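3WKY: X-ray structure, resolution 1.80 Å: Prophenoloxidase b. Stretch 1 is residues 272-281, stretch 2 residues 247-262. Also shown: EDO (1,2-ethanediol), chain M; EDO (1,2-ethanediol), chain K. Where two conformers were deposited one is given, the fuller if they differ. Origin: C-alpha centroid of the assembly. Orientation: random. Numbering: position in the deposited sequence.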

ATOM      1  N   SER A 272      -7.627  -5.940  29.241  1.00 18.41           N
ATOM      2  CA  SER A 272      -6.854  -5.452  28.109  1.00 17.56           C
ATOM      3  C   SER A 272      -7.637  -4.396  27.343  1.00 15.98           C
ATOM      4  O   SER A 272      -8.872  -4.393  27.343  1.00 17.69           O
ATOM      5  CB  SER A 272      -6.490  -6.611  27.188  1.00 18.07           C
ATOM      6  OG  SER A 272      -5.574  -7.470  27.853  1.00 22.57           O
ATOM      7  N   SER A 273      -6.906  -3.492  26.703  1.00 15.28           N
ATOM      8  CA  SER A 273      -7.506  -2.454  25.876  1.00 13.91           C
ATOM      9  C   SER A 273      -7.218  -2.772  24.411  1.00 15.05           C
ATOM     10  O   SER A 273      -6.521  -3.742  24.097  1.00 16.48           O
ATOM     11  CB  SER A 273      -6.901  -1.098  26.230  1.00 17.78           C
ATOM     12  OG  SER A 273      -7.137  -0.760  27.590  1.00 19.16           O
ATOM     13  N   ARG A 274      -7.734  -1.945  23.514  1.00 16.25           N
ATOM     14  CA  ARG A 274      -7.453  -2.114  22.100  1.00 14.02           C
ATOM     15  C   ARG A 274      -7.174  -0.743  21.521  1.00 12.91           C
ATOM     16  O   ARG A 274      -8.024   0.134  21.581  1.00 14.17           O
ATOM     17  CB  ARG A 274      -8.644  -2.739  21.361  1.00 15.05           C
ATOM     18  CG  ARG A 274      -8.335  -3.029  19.873  1.00 14.38           C
ATOM     19  CD  ARG A 274      -9.564  -3.540  19.109  1.00 11.49           C
ATOM     20  NE  ARG A 274     -10.617  -2.517  19.062  1.00 13.16           N
ATOM     21  CZ  ARG A 274     -11.705  -2.493  19.833  1.00 16.64           C
ATOM     22  NH1 ARG A 274     -11.931  -3.453  20.725  1.00 13.55           N
ATOM     23  NH2 ARG A 274     -12.576  -1.496  19.706  1.00 15.24           N
ATOM     24  N   GLN A 275      -5.971  -0.559  20.978  1.00 14.48           N
ATOM     25  CA  GLN A 275      -5.601   0.717  20.373  1.00 13.12           C
ATOM     26  C   GLN A 275      -6.429   0.990  19.130  1.00 10.07           C
ATOM     27  O   GLN A 275      -6.902   0.056  18.467  1.00 12.76           O
ATOM     28  CB  GLN A 275      -4.112   0.705  19.994  1.00 11.60           C
ATOM     29  CG  GLN A 275      -3.206   0.651  21.224  1.00 11.06           C
ATOM     30  CD  GLN A 275      -1.768   0.310  20.895  1.00 13.95           C
ATOM     31  OE1 GLN A 275      -1.023  -0.119  21.774  1.00 13.20           O
ATOM     32  NE2 GLN A 275      -1.370   0.493  19.630  1.00 12.31           N
ATOM     33  N   ASP A 276      -6.584   2.267  18.793  1.00 11.20           N
ATOM     34  CA  ASP A 276      -7.140   2.620  17.486  1.00 14.85           C
ATOM     35  C   ASP A 276      -6.362   1.908  16.369  1.00 16.22           C
ATOM     36  O   ASP A 276      -5.147   1.663  16.492  1.00 14.83           O
ATOM     37  CB  ASP A 276      -7.060   4.131  17.238  1.00 16.94           C
ATOM     38  CG  ASP A 276      -8.020   4.944  18.100  1.00 19.32           C
ATOM     39  OD1 ASP A 276      -9.059   4.433  18.579  1.00 17.38           O
ATOM     40  OD2 ASP A 276      -7.747   6.147  18.271  1.00 21.11           O
ATOM     41  N   SER A 277      -7.065   1.587  15.283  1.00 14.43           N
ATOM     42  CA  SER A 277      -6.450   0.986  14.093  1.00 13.99           C
ATOM     43  C   SER A 277      -5.765  -0.344  14.379  1.00 16.30           C
ATOM     44  O   SER A 277      -4.612  -0.540  13.999  1.00 14.64           O
ATOM     45  CB  SER A 277      -5.452   1.955  13.440  1.00 19.10           C
ATOM     46  OG  SER A 277      -6.086   3.199  13.187  1.00 20.99           O
ATOM     47  N   THR A 278      -6.485  -1.252  15.031  1.00 15.35           N
ATOM     48  CA  THR A 278      -5.980  -2.592  15.307  1.00 14.79           C
ATOM     49  C   THR A 278      -6.606  -3.583  14.323  1.00 13.32           C
ATOM     50  O   THR A 278      -7.825  -3.560  14.098  1.00 13.35           O
ATOM     51  CB  THR A 278      -6.311  -2.988  16.767  1.00 14.11           C
ATOM     52  OG1 THR A 278      -5.581  -2.126  17.656  1.00 14.89           O
ATOM     53  CG2 THR A 278      -5.930  -4.444  17.049  1.00 13.71           C
ATOM     54  N   PHE A 279      -5.786  -4.451  13.737  1.00 13.91           N
ATOM     55  CA  PHE A 279      -6.295  -5.459  12.807  1.00 16.08           C
ATOM     56  C   PHE A 279      -6.984  -6.622  13.517  1.00 11.15           C
ATOM     57  O   PHE A 279      -6.593  -7.034  14.615  1.00 16.17           O
ATOM     58  CB  PHE A 279      -5.176  -6.016  11.910  1.00 14.54           C
ATOM     59  CG  PHE A 279      -4.689  -5.043  10.863  1.00 18.33           C
ATOM     60  CD1 PHE A 279      -5.292  -4.996   9.608  1.00 15.62           C
ATOM     61  CD2 PHE A 279      -3.618  -4.192  11.126  1.00 19.11           C
ATOM     62  CE1 PHE A 279      -4.840  -4.111   8.632  1.00 19.41           C
ATOM     63  CE2 PHE A 279      -3.171  -3.297  10.163  1.00 22.75           C
ATOM     64  CZ  PHE A 279      -3.782  -3.254   8.915  1.00 21.55           C
ATOM     65  N   PHE A 280      -8.021  -7.134  12.855  1.00 12.34           N
ATOM     66  CA  PHE A 280      -8.709  -8.377  13.192  1.00 16.93           C
ATOM     67  C   PHE A 280      -7.793  -9.488  12.665  1.00 13.92           C
ATOM     68  O   PHE A 280      -7.622  -9.643  11.447  1.00 14.36           O
ATOM     69  CB  PHE A 280     -10.047  -8.327  12.439  1.00 14.16           C
ATOM     70  CG  PHE A 280     -11.022  -9.460  12.727  1.00 14.21           C
ATOM     71  CD1 PHE A 280     -11.877  -9.412  13.827  1.00 14.26           C
ATOM     72  CD2 PHE A 280     -11.168 -10.512  11.818  1.00 14.89           C
ATOM     73  CE1 PHE A 280     -12.830 -10.431  14.042  1.00 13.60           C
ATOM     74  CE2 PHE A 280     -12.104 -11.525  12.018  1.00 16.35           C
ATOM     75  CZ  PHE A 280     -12.948 -11.483  13.135  1.00 16.51           C
ATOM     76  N   GLN A 281      -7.177 -10.247  13.573  1.00 13.46           N
ATOM     77  CA  GLN A 281      -6.102 -11.170  13.180  1.00 14.10           C
ATOM     78  C   GLN A 281      -6.334 -12.597  13.640  1.00 14.78           C
ATOM     79  O   GLN A 281      -7.044 -12.826  14.620  1.00 13.85           O
ATOM     80  CB  GLN A 281      -4.771 -10.701  13.760  1.00 16.15           C
ATOM     81  CG  GLN A 281      -4.329  -9.337  13.287  1.00 15.34           C
ATOM     82  CD  GLN A 281      -3.429  -8.664  14.300  1.00 26.64           C
ATOM     83  OE1 GLN A 281      -2.244  -8.999  14.394  1.00 21.04           O
ATOM     84  NE2 GLN A 281      -3.994  -7.738  15.097  1.00 19.03           N
TER
HETATM   85  C1  EDO M 711      -2.099  -3.361  14.618  1.00 22.80           C
HETATM   86  O1  EDO M 711      -2.976  -4.494  14.586  1.00 18.09           O
HETATM   87  C2  EDO M 711      -2.026  -2.781  16.031  1.00 21.81           C
HETATM   88  O2  EDO M 711      -1.443  -3.709  16.960  1.00 17.32           O
HETATM   89  C1  EDO K 709      -1.380   1.395  14.987  1.00 21.66           C
HETATM   90  O1  EDO K 709      -0.530   2.504  15.313  1.00 18.14           O
HETATM   91  C2  EDO K 709      -1.753   0.634  16.258  1.00 22.51           C
HETATM   92  O2  EDO K 709      -2.577   1.445  17.116  1.00 17.19           O
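Stretch 2 (247-262) AFEDWRIPVQDGYFPH

Stretch 2 lies antiparallel to stretch 1, its numbering decreasing as that of stretch 1 increases, so that Phe260 faces Ser273, Gly258 faces Asp276 and Pro254 faces Phe279. Neither segment forms a regular helix or strand. Two isolated antiparallel bridges, Arg274 with Tyr259 and Thr278 with Val255, pin the pairing, and together the segments bury 921 Å².

At the start, Ser272 points away and offers its backbone, with O 3.7 Å from Pro261 CG. Ser273 points toward stretch 2: its CB lies over one face of the Phe260 ring, and OG comes within 3.3 Å of Phe260 CD2. A water links Ser273 OG, at 2.8 Å, to His262 N, at 3.0 Å.

Arg274 makes the first bridge with a reciprocal pair, its N donating to Tyr259 O at 3.0 Å and its O accepting from Tyr259 N at 2.8 Å. The side chain leaves sideways, but its end turns in, and Arg274 NH2 donates to Asp257 O at 2.9 Å at the edge of the guanidinium, near its plane. Across from this, on stretch 2, the rule is space: Gly258 CA sits 3.0 Å from Arg274 O in a CA-H...O contact, and an ideal CB there would lie 2.1 Å from that same Arg274 O. Glycine lets the backbones close in.

Gln275 points away, although its CG still reaches within 4.1 Å of Phe260 CZ. Its carbonyl shares with Arg274 NE and Val255 O a water that lies between the two bridges. Asp276 then supplies from its side chain a backbone-like acceptor: OD1 takes the hydrogen bond of Gly258 N at 2.7 Å, while a water joins OD1 to Asp257 OD1.

At Ser277 the backbone adopts positive phi (60°), and its N donates to Gln256 O at 3.1 Å. Thr278 forms the second bridge, its O accepting from Val255 N at 2.8 Å and its N donating to Val255 O at a longer 3.3 Å; its side chain points away.

Beyond this, rings take over. Phe279 receives Pro254 over one face, with Pro254 CB 3.9 Å from the ring centroid in a CH-pi contact, while Arg252 O lies at the ring edge, 3.5 Å from Phe279 CE1. Phe280 points toward stretch 2, where its ring meets Phe248 and Trp251. The edge of Phe248 meets its face, with Phe280 CD1 3.7 Å from Phe248 CE2, and Phe280 CD2 lies 3.8 Å from Trp251 CB. Where direct backbone pairing ends, two waters carry it on, linking Phe280 N and O to Trp251 O. Gln281 makes no contact with stretch 2.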

ATOM      1  N   ALA A 247     -21.201  -1.604   9.852  1.00 13.77           N
ATOM      2  CA  ALA A 247     -20.833  -2.994  10.093  1.00 13.26           C
ATOM      3  C   ALA A 247     -19.330  -3.164   9.908  1.00 15.02           C
ATOM      4  O   ALA A 247     -18.727  -2.525   9.043  1.00 15.08           O
ATOM      5  CB  ALA A 247     -21.558  -3.902   9.136  1.00 16.97           C
ATOM      6  N   PHE A 248     -18.737  -4.022  10.719  1.00 11.51           N
ATOM      7  CA  PHE A 248     -17.350  -4.425  10.486  1.00 12.60           C
ATOM      8  C   PHE A 248     -17.413  -5.710   9.662  1.00 16.82           C
ATOM      9  O   PHE A 248     -17.563  -6.807  10.216  1.00 17.71           O
ATOM     10  CB  PHE A 248     -16.607  -4.634  11.797  1.00 14.76           C
ATOM     11  CG  PHE A 248     -15.162  -5.054  11.606  1.00 14.77           C
ATOM     12  CD1 PHE A 248     -14.301  -4.288  10.838  1.00 20.47           C
ATOM     13  CD2 PHE A 248     -14.686  -6.217  12.178  1.00 14.99           C
ATOM     14  CE1 PHE A 248     -12.958  -4.685  10.653  1.00 19.43           C
ATOM     15  CE2 PHE A 248     -13.357  -6.613  11.995  1.00 15.27           C
ATOM     16  CZ  PHE A 248     -12.506  -5.846  11.224  1.00 17.27           C
ATOM     17  N   GLU A 249     -17.297  -5.552   8.339  1.00 15.18           N
ATOM     18  CA  GLU A 249     -17.511  -6.648   7.389  0.50 18.37           C
ATOM     19  C   GLU A 249     -16.308  -6.975   6.530  1.00 14.91           C
ATOM     20  O   GLU A 249     -16.116  -8.128   6.139  1.00 17.77           O
ATOM     21  CB  GLU A 249     -18.688  -6.325   6.474  0.50 19.52           C
ATOM     22  CG  GLU A 249     -19.982  -6.489   7.181  0.50 27.13           C
ATOM     23  CD  GLU A 249     -21.179  -6.235   6.292  0.50 31.02           C
ATOM     24  OE1 GLU A 249     -21.032  -5.608   5.211  0.50 35.20           O
ATOM     25  OE2 GLU A 249     -22.267  -6.671   6.704  0.50 22.40           O
ATOM     26  N   ASP A 250     -15.505  -5.963   6.221  1.00 18.04           N
ATOM     27  CA  ASP A 250     -14.274  -6.199   5.460  1.00 17.52           C
ATOM     28  C   ASP A 250     -13.165  -6.366   6.478  1.00 18.10           C
ATOM     29  O   ASP A 250     -12.625  -5.391   6.998  1.00 17.18           O
ATOM     30  CB  ASP A 250     -13.974  -5.028   4.518  1.00 20.11           C
ATOM     31  CG  ASP A 250     -12.739  -5.258   3.667  1.00 24.83           C
ATOM     32  OD1 ASP A 250     -11.927  -6.156   3.988  1.00 22.31           O
ATOM     33  OD2 ASP A 250     -12.571  -4.528   2.672  1.00 24.01           O
ATOM     34  N   TRP A 251     -12.826  -7.615   6.759  1.00 13.39           N
ATOM     35  CA  TRP A 251     -11.973  -7.911   7.901  1.00 16.12           C
ATOM     36  C   TRP A 251     -10.490  -7.701   7.593  1.00 20.08           C
ATOM     37  O   TRP A 251      -9.622  -7.999   8.420  1.00 19.78           O
ATOM     38  CB  TRP A 251     -12.264  -9.323   8.417  1.00 16.16           C
ATOM     39  CG  TRP A 251     -13.693  -9.453   8.884  1.00 16.01           C
ATOM     40  CD1 TRP A 251     -14.510  -8.437   9.308  1.00 16.50           C
ATOM     41  CD2 TRP A 251     -14.482 -10.656   8.947  1.00 15.42           C
ATOM     42  NE1 TRP A 251     -15.751  -8.939   9.631  1.00 17.08           N
ATOM     43  CE2 TRP A 251     -15.758 -10.296   9.422  1.00 16.98           C
ATOM     44  CE3 TRP A 251     -14.227 -12.001   8.650  1.00 19.90           C
ATOM     45  CZ2 TRP A 251     -16.781 -11.237   9.619  1.00 17.27           C
ATOM     46  CZ3 TRP A 251     -15.244 -12.936   8.838  1.00 16.73           C
ATOM     47  CH2 TRP A 251     -16.507 -12.546   9.313  1.00 16.31           C
ATOM     48  N   ARG A 252     -10.209  -7.152   6.415  1.00 18.18           N
ATOM     49  CA  ARG A 252      -8.816  -6.852   6.115  0.50 21.88           C
ATOM     50  C   ARG A 252      -8.494  -5.385   6.440  1.00 20.68           C
ATOM     51  O   ARG A 252      -7.337  -4.978   6.399  1.00 21.53           O
ATOM     52  CB  ARG A 252      -8.465  -7.244   4.672  0.50 24.51           C
ATOM     53  CG  ARG A 252      -8.164  -8.751   4.488  0.50 24.49           C
ATOM     54  CD  ARG A 252      -9.329  -9.673   4.892  0.50 22.12           C
ATOM     55  NE  ARG A 252      -8.931 -11.074   5.054  0.50 24.49           N
ATOM     56  CZ  ARG A 252      -8.720 -11.917   4.044  0.50 33.03           C
ATOM     57  NH1 ARG A 252      -8.860 -11.491   2.794  0.50 27.44           N
ATOM     58  NH2 ARG A 252      -8.364 -13.185   4.273  0.50 15.73           N
ATOM     59  N   ILE A 253      -9.519  -4.623   6.807  1.00 17.59           N
ATOM     60  CA  ILE A 253      -9.410  -3.216   7.200  1.00 20.15           C
ATOM     61  C   ILE A 253      -9.247  -3.183   8.723  1.00 20.85           C
ATOM     62  O   ILE A 253     -10.015  -3.833   9.427  1.00 19.29           O
ATOM     63  CB  ILE A 253     -10.721  -2.439   6.826  1.00 20.71           C
ATOM     64  CG1 ILE A 253     -10.997  -2.502   5.321  1.00 26.62           C
ATOM     65  CG2 ILE A 253     -10.664  -0.989   7.284  1.00 23.02           C
ATOM     66  CD1 ILE A 253     -12.246  -1.720   4.886  1.00 29.52           C
ATOM     67  N   PRO A 254      -8.251  -2.436   9.241  1.00 16.86           N
ATOM     68  CA  PRO A 254      -8.121  -2.363  10.711  1.00 12.61           C
ATOM     69  C   PRO A 254      -9.352  -1.729  11.357  1.00 17.43           C
ATOM     70  O   PRO A 254     -10.022  -0.900  10.739  1.00 16.31           O
ATOM     71  CB  PRO A 254      -6.892  -1.467  10.925  1.00 19.78           C
ATOM     72  CG  PRO A 254      -6.733  -0.703   9.635  1.00 22.30           C
ATOM     73  CD  PRO A 254      -7.257  -1.600   8.543  1.00 17.49           C
ATOM     74  N   VAL A 255      -9.651  -2.133  12.589  1.00 13.94           N
ATOM     75  CA  VAL A 255     -10.768  -1.556  13.334  1.00 13.74           C
ATOM     76  C   VAL A 255     -10.361  -0.152  13.728  1.00 13.15           C
ATOM     77  O   VAL A 255      -9.451   0.032  14.533  1.00 14.36           O
ATOM     78  CB  VAL A 255     -11.082  -2.390  14.597  1.00 15.43           C
ATOM     79  CG1 VAL A 255     -12.161  -1.701  15.451  1.00 12.06           C
ATOM     80  CG2 VAL A 255     -11.516  -3.814  14.194  1.00 15.42           C
ATOM     81  N   GLN A 256     -11.017   0.843  13.143  1.00 13.99           N
ATOM     82  CA  GLN A 256     -10.595   2.233  13.331  1.00 17.04           C
ATOM     83  C   GLN A 256     -10.638   2.675  14.803  1.00 16.87           C
ATOM     84  O   GLN A 256      -9.671   3.235  15.325  1.00 15.52           O
ATOM     85  CB  GLN A 256     -11.464   3.160  12.470  1.00 16.43           C
ATOM     86  CG  GLN A 256     -11.274   4.645  12.738  1.00 23.49           C
ATOM     87  CD  GLN A 256     -12.172   5.508  11.851  1.00 41.98           C
ATOM     88  OE1 GLN A 256     -12.469   5.147  10.713  1.00 44.33           O
ATOM     89  NE2 GLN A 256     -12.610   6.642  12.377  1.00 43.94           N
ATOM     90  N   ASP A 257     -11.749   2.411  15.483  1.00 14.12           N
ATOM     91  CA  ASP A 257     -11.909   2.909  16.847  1.00 13.08           C
ATOM     92  C   ASP A 257     -11.571   1.865  17.896  1.00 15.55           C
ATOM     93  O   ASP A 257     -12.247   0.832  18.002  1.00 13.65           O
ATOM     94  CB  ASP A 257     -13.335   3.414  17.064  1.00 16.69           C
ATOM     95  CG  ASP A 257     -13.699   4.510  16.100  1.00 26.22           C
ATOM     96  OD1 ASP A 257     -12.895   5.458  15.959  1.00 25.66           O
ATOM     97  OD2 ASP A 257     -14.765   4.407  15.462  1.00 24.18           O
ATOM     98  N   GLY A 258     -10.521   2.144  18.668  1.00 13.31           N
ATOM     99  CA  GLY A 258     -10.145   1.270  19.757  1.00 11.85           C
ATOM    100  C   GLY A 258     -11.040   1.542  20.958  1.00 17.44           C
ATOM    101  O   GLY A 258     -12.020   2.299  20.865  1.00 15.83           O
ATOM    102  N   TYR A 259     -10.709   0.925  22.085  1.00 13.99           N
ATOM    103  CA  TYR A 259     -11.483   1.120  23.307  1.00 14.15           C
ATOM    104  C   TYR A 259     -10.614   0.754  24.502  1.00 15.49           C
ATOM    105  O   TYR A 259      -9.974  -0.293  24.523  1.00 14.38           O
ATOM    106  CB  TYR A 259     -12.781   0.292  23.273  1.00 14.20           C
ATOM    107  CG  TYR A 259     -13.603   0.457  24.538  1.00 15.46           C
ATOM    108  CD1 TYR A 259     -14.086   1.708  24.915  1.00 15.98           C
ATOM    109  CD2 TYR A 259     -13.863  -0.633  25.376  1.00 16.62           C
ATOM    110  CE1 TYR A 259     -14.812   1.879  26.087  1.00 17.75           C
ATOM    111  CE2 TYR A 259     -14.602  -0.472  26.545  1.00 13.44           C
ATOM    112  CZ  TYR A 259     -15.060   0.784  26.899  1.00 17.69           C
ATOM    113  OH  TYR A 259     -15.781   0.958  28.068  1.00 18.13           O
ATOM    114  N   PHE A 260     -10.567   1.657  25.472  1.00 15.27           N
ATOM    115  CA  PHE A 260      -9.834   1.436  26.705  1.00 16.36           C
ATOM    116  C   PHE A 260     -10.870   1.407  27.841  1.00 13.54           C
ATOM    117  O   PHE A 260     -11.383   2.447  28.249  1.00 18.61           O
ATOM    118  CB  PHE A 260      -8.823   2.566  26.910  1.00 16.69           C
ATOM    119  CG  PHE A 260      -7.668   2.543  25.917  1.00 15.63           C
ATOM    120  CD1 PHE A 260      -7.866   2.856  24.570  1.00 16.02           C
ATOM    121  CD2 PHE A 260      -6.389   2.208  26.342  1.00 17.14           C
ATOM    122  CE1 PHE A 260      -6.790   2.823  23.663  1.00 16.27           C
ATOM    123  CE2 PHE A 260      -5.315   2.171  25.450  1.00 16.58           C
ATOM    124  CZ  PHE A 260      -5.508   2.478  24.119  1.00 16.95           C
ATOM    125  N   PRO A 261     -11.190   0.209  28.336  1.00 15.02           N
ATOM    126  CA  PRO A 261     -12.331   0.055  29.256  1.00 18.78           C
ATOM    127  C   PRO A 261     -12.153   0.686  30.646  1.00 16.34           C
ATOM    128  O   PRO A 261     -13.154   1.032  31.292  1.00 17.12           O
ATOM    129  CB  PRO A 261     -12.480  -1.475  29.376  1.00 14.76           C
ATOM    130  CG  PRO A 261     -11.112  -2.020  29.037  1.00 18.15           C
ATOM    131  CD  PRO A 261     -10.592  -1.085  27.957  1.00 15.41           C
ATOM    132  N   HIS A 262     -10.910   0.834  31.092  1.00 16.53           N
ATOM    133  CA  HIS A 262     -10.623   1.315  32.449  1.00 20.74           C
ATOM    134  C   HIS A 262     -11.319   0.465  33.518  1.00 20.79           C
ATOM    135  O   HIS A 262     -11.949   0.997  34.431  1.00 21.69           O
ATOM    136  CB  HIS A 262     -10.986   2.800  32.587  1.00 20.98           C
ATOM    137  CG  HIS A 262     -10.141   3.705  31.741  1.00 27.90           C
ATOM    138  ND1 HIS A 262     -10.460   4.019  30.436  1.00 35.11           N
ATOM    139  CD2 HIS A 262      -8.977   4.342  32.006  1.00 34.05           C
ATOM    140  CE1 HIS A 262      -9.532   4.819  29.940  1.00 22.77           C
ATOM    141  NE2 HIS A 262      -8.626   5.036  30.873  1.00 34.00           N
TER
HETATM  142  O   HOH W   1      -8.745  -6.097  10.273  1.00 21.12           O
HETATM  143  O   HOH W   2      -7.527  -9.316   8.776  1.00 31.33           O
HETATM  144  O   HOH W   3      -9.238  -0.793  17.170  1.00 13.29           O
HETATM  145  O   HOH W   4     -11.180   5.980  18.235  1.00 33.55           O
HETATM  146  O   HOH W   5      -8.202   0.585  29.862  1.00 16.06           O